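Long-range contact in 2-methyl-3-hydroxypyridine-5-carboxylic acid oxygenase (Mesorhizobium loti, PDB 3ALJ), which probably uses its FAD cofactor to oxygenate and open the ring of 2-methyl-3-hydroxypyridine-5-carboxylic acid: residues S128-T140 against I152-I166. Residues are numbered along the deposited sequence; the frame is centred on the assembly and turned at random.
Sequences SEAVAADPVGRLT and IVGADGVGSKVRDSI. With FAD (flavin-adenine dinucleotide), chain B.
Ile152 packs its CG2 branch against Leu139 CD1 (3.9 Å), a branched side chain suited to filling the apolar layer between the sheet and the hairpin formed by strands 130-134 and 138-141. Farther on, Asp156 OD2 accepts from Val162 N at 3.0 Å through its syn lone pair, in the first turn of helix 161-166, whose N-cap is Ser160; Asp156 CB lies against the FAD adenine. That adenine is read by the backbone of Ala130, whose N donates to N1A while its O accepts from N6A. Lys161, its chain extended beyond CG, crosses the Ala130 carbonyl and brings NZ to Glu129 OE2 (2.8 Å), a salt bridge made on the syn side, 34° out of the carboxylate plane. Val162 spreads its two methyls, CG1 against Ala133 CB (3.7 Å) and CG2 against Ala130 CB and Leu139 CD1; the small alanines suit the close approach of helix and strand axes, 6.3 Å. Ser165 OG, placed between its backbone N and carbonyl carbon (chi1 63°), donates to Lys161 O and accepts from Ala133 N (2.9 Å), tying helix to strand. Ile166 CD1 rests against Pro135 CD (3.9 Å). Helix 161-166 crosses strand 130-134 at -54°, and Val162 also touches strands 13-17 and 283-285, which flank strand 151-154 in the Rossmann-like FAD-binding sheet.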
# COMPACT_ATOMS: atom_id res chain seq x y z
N SER A 128 1.13 16.11 -14.74
CA SER A 128 2.39 16.72 -14.42
C SER A 128 3.39 15.65 -14.02
O SER A 128 3.40 15.13 -12.87
CB SER A 128 2.14 17.71 -13.25
OG SER A 128 3.36 18.53 -13.07
N GLU A 129 4.14 15.22 -15.00
CA GLU A 129 5.06 14.07 -14.82
C GLU A 129 6.46 14.48 -14.61
O GLU A 129 7.02 15.27 -15.45
CB GLU A 129 4.99 13.14 -16.10
CG GLU A 129 5.97 11.92 -16.01
CD GLU A 129 6.07 11.13 -17.27
OE1 GLU A 129 5.64 11.64 -18.34
OE2 GLU A 129 6.59 10.03 -17.19
N ALA A 130 7.13 14.01 -13.59
CA ALA A 130 8.57 14.24 -13.38
C ALA A 130 9.31 13.25 -14.24
O ALA A 130 9.11 12.04 -14.21
CB ALA A 130 9.02 13.97 -11.91
N VAL A 131 10.18 13.77 -15.16
CA VAL A 131 10.89 12.84 -16.09
C VAL A 131 12.37 12.82 -15.75
O VAL A 131 13.05 11.80 -16.08
CB VAL A 131 10.67 13.18 -17.60
CG1 VAL A 131 9.21 13.12 -17.94
CG2 VAL A 131 11.24 14.51 -17.89
N ALA A 132 12.87 13.83 -15.05
CA ALA A 132 14.25 13.78 -14.63
C ALA A 132 14.47 14.51 -13.36
O ALA A 132 13.71 15.46 -13.02
CB ALA A 132 15.20 14.29 -15.78
N ALA A 133 15.47 14.12 -12.59
CA ALA A 133 15.78 14.85 -11.35
C ALA A 133 17.29 15.01 -11.22
O ALA A 133 18.03 14.14 -11.69
CB ALA A 133 15.24 14.07 -10.05
N ASP A 134 17.71 16.04 -10.48
CA ASP A 134 19.15 16.25 -10.33
C ASP A 134 19.34 16.35 -8.81
O ASP A 134 18.61 17.13 -8.16
CB ASP A 134 19.52 17.58 -11.00
CG ASP A 134 21.00 17.83 -11.04
OD1 ASP A 134 21.73 17.57 -10.06
OD2 ASP A 134 21.52 18.27 -12.07
N PRO A 135 20.29 15.58 -8.25
CA PRO A 135 20.62 15.69 -6.82
C PRO A 135 20.94 17.08 -6.29
O PRO A 135 20.82 17.34 -5.10
CB PRO A 135 21.89 14.88 -6.68
CG PRO A 135 21.80 13.79 -7.72
CD PRO A 135 21.01 14.45 -8.89
N VAL A 136 21.27 18.03 -7.17
CA VAL A 136 21.50 19.37 -6.60
C VAL A 136 20.23 20.11 -6.29
O VAL A 136 20.25 21.21 -5.71
CB VAL A 136 22.41 20.35 -7.43
CG1 VAL A 136 23.64 19.65 -7.89
CG2 VAL A 136 21.62 21.06 -8.55
N GLY A 137 19.05 19.49 -6.58
CA GLY A 137 17.75 20.06 -6.22
C GLY A 137 16.97 20.61 -7.41
O GLY A 137 16.39 21.70 -7.39
N ARG A 138 16.93 19.81 -8.48
CA ARG A 138 16.17 20.21 -9.68
C ARG A 138 15.32 19.04 -10.18
O ARG A 138 15.66 17.86 -10.04
CB ARG A 138 17.10 20.71 -10.82
CG ARG A 138 17.76 22.07 -10.41
CD ARG A 138 18.16 22.94 -11.61
NE ARG A 138 19.09 22.21 -12.45
CZ ARG A 138 20.41 22.34 -12.37
NH1 ARG A 138 20.97 23.22 -11.51
NH2 ARG A 138 21.18 21.60 -13.17
N LEU A 139 14.13 19.38 -10.63
CA LEU A 139 13.17 18.38 -11.11
C LEU A 139 12.70 18.88 -12.48
O LEU A 139 12.23 20.04 -12.56
CB LEU A 139 11.95 18.36 -10.15
CG LEU A 139 10.94 17.28 -10.40
CD1 LEU A 139 11.63 15.94 -10.15
CD2 LEU A 139 9.69 17.39 -9.47
N THR A 140 12.85 18.07 -13.50
CA THR A 140 12.31 18.46 -14.82
C THR A 140 10.99 17.75 -15.14
O THR A 140 10.94 16.50 -15.06
CB THR A 140 13.37 18.09 -15.88
OG1 THR A 140 14.54 18.82 -15.56
CG2 THR A 140 12.87 18.60 -17.23
N ILE A 152 13.76 17.23 -3.17
CA ILE A 152 12.99 16.55 -4.25
C ILE A 152 12.55 15.18 -3.73
O ILE A 152 13.42 14.41 -3.28
CB ILE A 152 13.83 16.35 -5.50
CG1 ILE A 152 14.35 17.72 -6.00
CG2 ILE A 152 13.05 15.55 -6.57
CD1 ILE A 152 15.02 17.52 -7.31
N VAL A 153 11.25 14.85 -3.72
CA VAL A 153 10.77 13.56 -3.28
C VAL A 153 10.36 12.74 -4.50
O VAL A 153 9.39 13.10 -5.18
CB VAL A 153 9.60 13.76 -2.30
CG1 VAL A 153 9.10 12.38 -1.83
CG2 VAL A 153 10.07 14.58 -1.00
N GLY A 154 11.04 11.63 -4.68
CA GLY A 154 10.66 10.68 -5.75
C GLY A 154 9.69 9.67 -5.15
O GLY A 154 10.09 8.69 -4.60
N ALA A 155 8.41 9.99 -5.24
CA ALA A 155 7.30 9.07 -4.74
C ALA A 155 6.51 8.65 -5.98
O ALA A 155 5.28 8.52 -5.93
CB ALA A 155 6.41 9.93 -3.79
N ASP A 156 7.27 8.33 -7.04
CA ASP A 156 6.65 8.02 -8.35
C ASP A 156 6.59 6.61 -8.73
O ASP A 156 6.58 6.27 -9.92
CB ASP A 156 7.31 8.99 -9.42
CG ASP A 156 8.81 8.98 -9.40
OD1 ASP A 156 9.52 8.74 -8.38
OD2 ASP A 156 9.41 9.28 -10.52
N GLY A 157 6.46 5.75 -7.71
CA GLY A 157 6.05 4.38 -7.97
C GLY A 157 7.18 3.43 -8.43
O GLY A 157 8.32 3.82 -8.55
N VAL A 158 6.83 2.17 -8.75
CA VAL A 158 7.83 1.16 -9.07
C VAL A 158 8.62 1.54 -10.30
O VAL A 158 9.76 1.13 -10.40
CB VAL A 158 7.14 -0.22 -9.39
CG1 VAL A 158 6.65 -0.89 -8.20
CG2 VAL A 158 6.04 -0.09 -10.44
N GLY A 159 7.96 2.32 -11.22
CA GLY A 159 8.69 2.81 -12.47
C GLY A 159 9.26 4.20 -12.29
O GLY A 159 9.47 4.87 -13.31
N SER A 160 9.58 4.65 -11.07
CA SER A 160 10.09 6.02 -10.80
C SER A 160 11.16 6.49 -11.80
O SER A 160 12.25 5.87 -11.96
CB SER A 160 10.84 5.94 -9.44
OG SER A 160 11.46 7.13 -9.13
N LYS A 161 10.80 7.60 -12.40
CA LYS A 161 11.75 8.31 -13.26
C LYS A 161 12.65 9.21 -12.50
O LYS A 161 13.77 9.51 -12.97
CB LYS A 161 10.97 9.09 -14.39
CG LYS A 161 10.46 8.13 -15.51
CD LYS A 161 9.70 8.94 -16.61
CE LYS A 161 9.18 7.95 -17.61
NZ LYS A 161 8.61 8.82 -18.69
N VAL A 162 12.23 9.70 -11.32
CA VAL A 162 13.16 10.38 -10.48
C VAL A 162 14.34 9.43 -10.18
O VAL A 162 15.52 9.83 -10.29
CB VAL A 162 12.44 10.91 -9.20
CG1 VAL A 162 13.45 11.41 -8.11
CG2 VAL A 162 11.34 11.96 -9.56
N ARG A 163 14.06 8.17 -9.80
CA ARG A 163 15.10 7.22 -9.55
C ARG A 163 15.89 6.88 -10.82
O ARG A 163 17.13 7.02 -10.79
CB ARG A 163 14.40 5.94 -9.10
CG ARG A 163 15.39 4.75 -8.84
CD ARG A 163 14.63 3.46 -8.66
NE ARG A 163 13.92 3.08 -9.87
CZ ARG A 163 12.76 2.47 -9.94
NH1 ARG A 163 12.04 2.14 -8.88
NH2 ARG A 163 12.31 2.15 -11.15
N ASP A 164 15.19 6.58 -11.91
CA ASP A 164 15.98 6.03 -13.02
C ASP A 164 16.69 7.13 -13.81
O ASP A 164 17.70 6.79 -14.50
CB ASP A 164 15.07 5.21 -13.88
CG ASP A 164 14.70 3.83 -13.17
OD1 ASP A 164 15.46 3.42 -12.25
OD2 ASP A 164 13.75 3.23 -13.60
N SER A 165 16.24 8.37 -13.73
CA SER A 165 17.07 9.45 -14.41
C SER A 165 18.35 9.69 -13.75
O SER A 165 19.35 10.02 -14.43
CB SER A 165 16.29 10.78 -14.42
OG SER A 165 16.03 11.27 -13.10
N ILE A 166 18.45 9.46 -12.45
CA ILE A 166 19.68 9.61 -11.71
C ILE A 166 20.50 8.34 -11.79
O ILE A 166 21.77 8.42 -11.92
CB ILE A 166 19.35 9.97 -10.21
CG1 ILE A 166 18.74 11.34 -10.18
CG2 ILE A 166 20.61 9.83 -9.28
CD1 ILE A 166 18.13 11.75 -8.83
PA FAD B . 1.88 4.38 -6.10
O1A FAD B . 0.70 4.08 -5.23
O2A FAD B . 2.16 3.56 -7.21
O5B FAD B . 1.69 5.89 -6.57
C5B FAD B . 2.65 6.52 -7.47
C4B FAD B . 1.83 7.65 -8.06
O4B FAD B . 2.83 8.33 -8.89
C3B FAD B . 0.76 7.24 -9.00
O3B FAD B . -0.45 8.00 -8.77
C2B FAD B . 1.40 7.46 -10.42
O2B FAD B . 0.44 7.77 -11.44
C1B FAD B . 2.25 8.67 -10.22
N9A FAD B . 3.43 8.71 -11.03
C8A FAD B . 4.17 7.67 -11.56
N7A FAD B . 5.25 8.12 -12.20
C5A FAD B . 5.21 9.51 -12.10
C6A FAD B . 6.10 10.51 -12.48
N6A FAD B . 7.24 10.20 -13.18
N1A FAD B . 5.75 11.76 -12.18
C2A FAD B . 4.62 12.08 -11.54
N3A FAD B . 3.73 11.15 -11.10
C4A FAD B . 4.07 9.86 -11.37
N1 FAD B . -0.02 -2.15 0.79
C2 FAD B . -0.58 -2.05 1.98
O2 FAD B . -0.17 -1.28 2.87
N3 FAD B . -1.67 -2.86 2.30
C4 FAD B . -2.23 -3.74 1.38
O4 FAD B . -3.33 -4.34 1.67
C4X FAD B . -1.61 -3.83 0.14
N5 FAD B . -2.06 -4.80 -0.81
C5X FAD B . -1.39 -4.93 -2.01
C6 FAD B . -1.75 -5.95 -2.92
C7 FAD B . -1.13 -6.03 -4.14
C7M FAD B . -1.56 -7.16 -5.13
C8 FAD B . -0.10 -5.18 -4.47
C8M FAD B . 0.65 -5.27 -5.82
C9 FAD B . 0.27 -4.17 -3.57
C9A FAD B . -0.35 -4.06 -2.30
N10 FAD B . 0.04 -3.04 -1.33
C10 FAD B . -0.56 -2.98 -0.12
C1' FAD B . 1.22 -2.11 -1.67
C2' FAD B . 0.67 -0.76 -2.12
O2' FAD B . -0.22 -0.97 -3.24
C3' FAD B . 1.82 0.11 -2.64
O3' FAD B . 3.01 -0.21 -1.82
C4' FAD B . 1.61 1.56 -2.50
O4' FAD B . 0.47 1.90 -3.34
C5' FAD B . 2.77 2.35 -3.01
O5' FAD B . 2.47 3.74 -2.87
P FAD B . 3.40 4.75 -3.64
O1P FAD B . 2.83 6.08 -3.37
O2P FAD B . 4.85 4.50 -3.36
O3P FAD B . 3.22 4.36 -5.20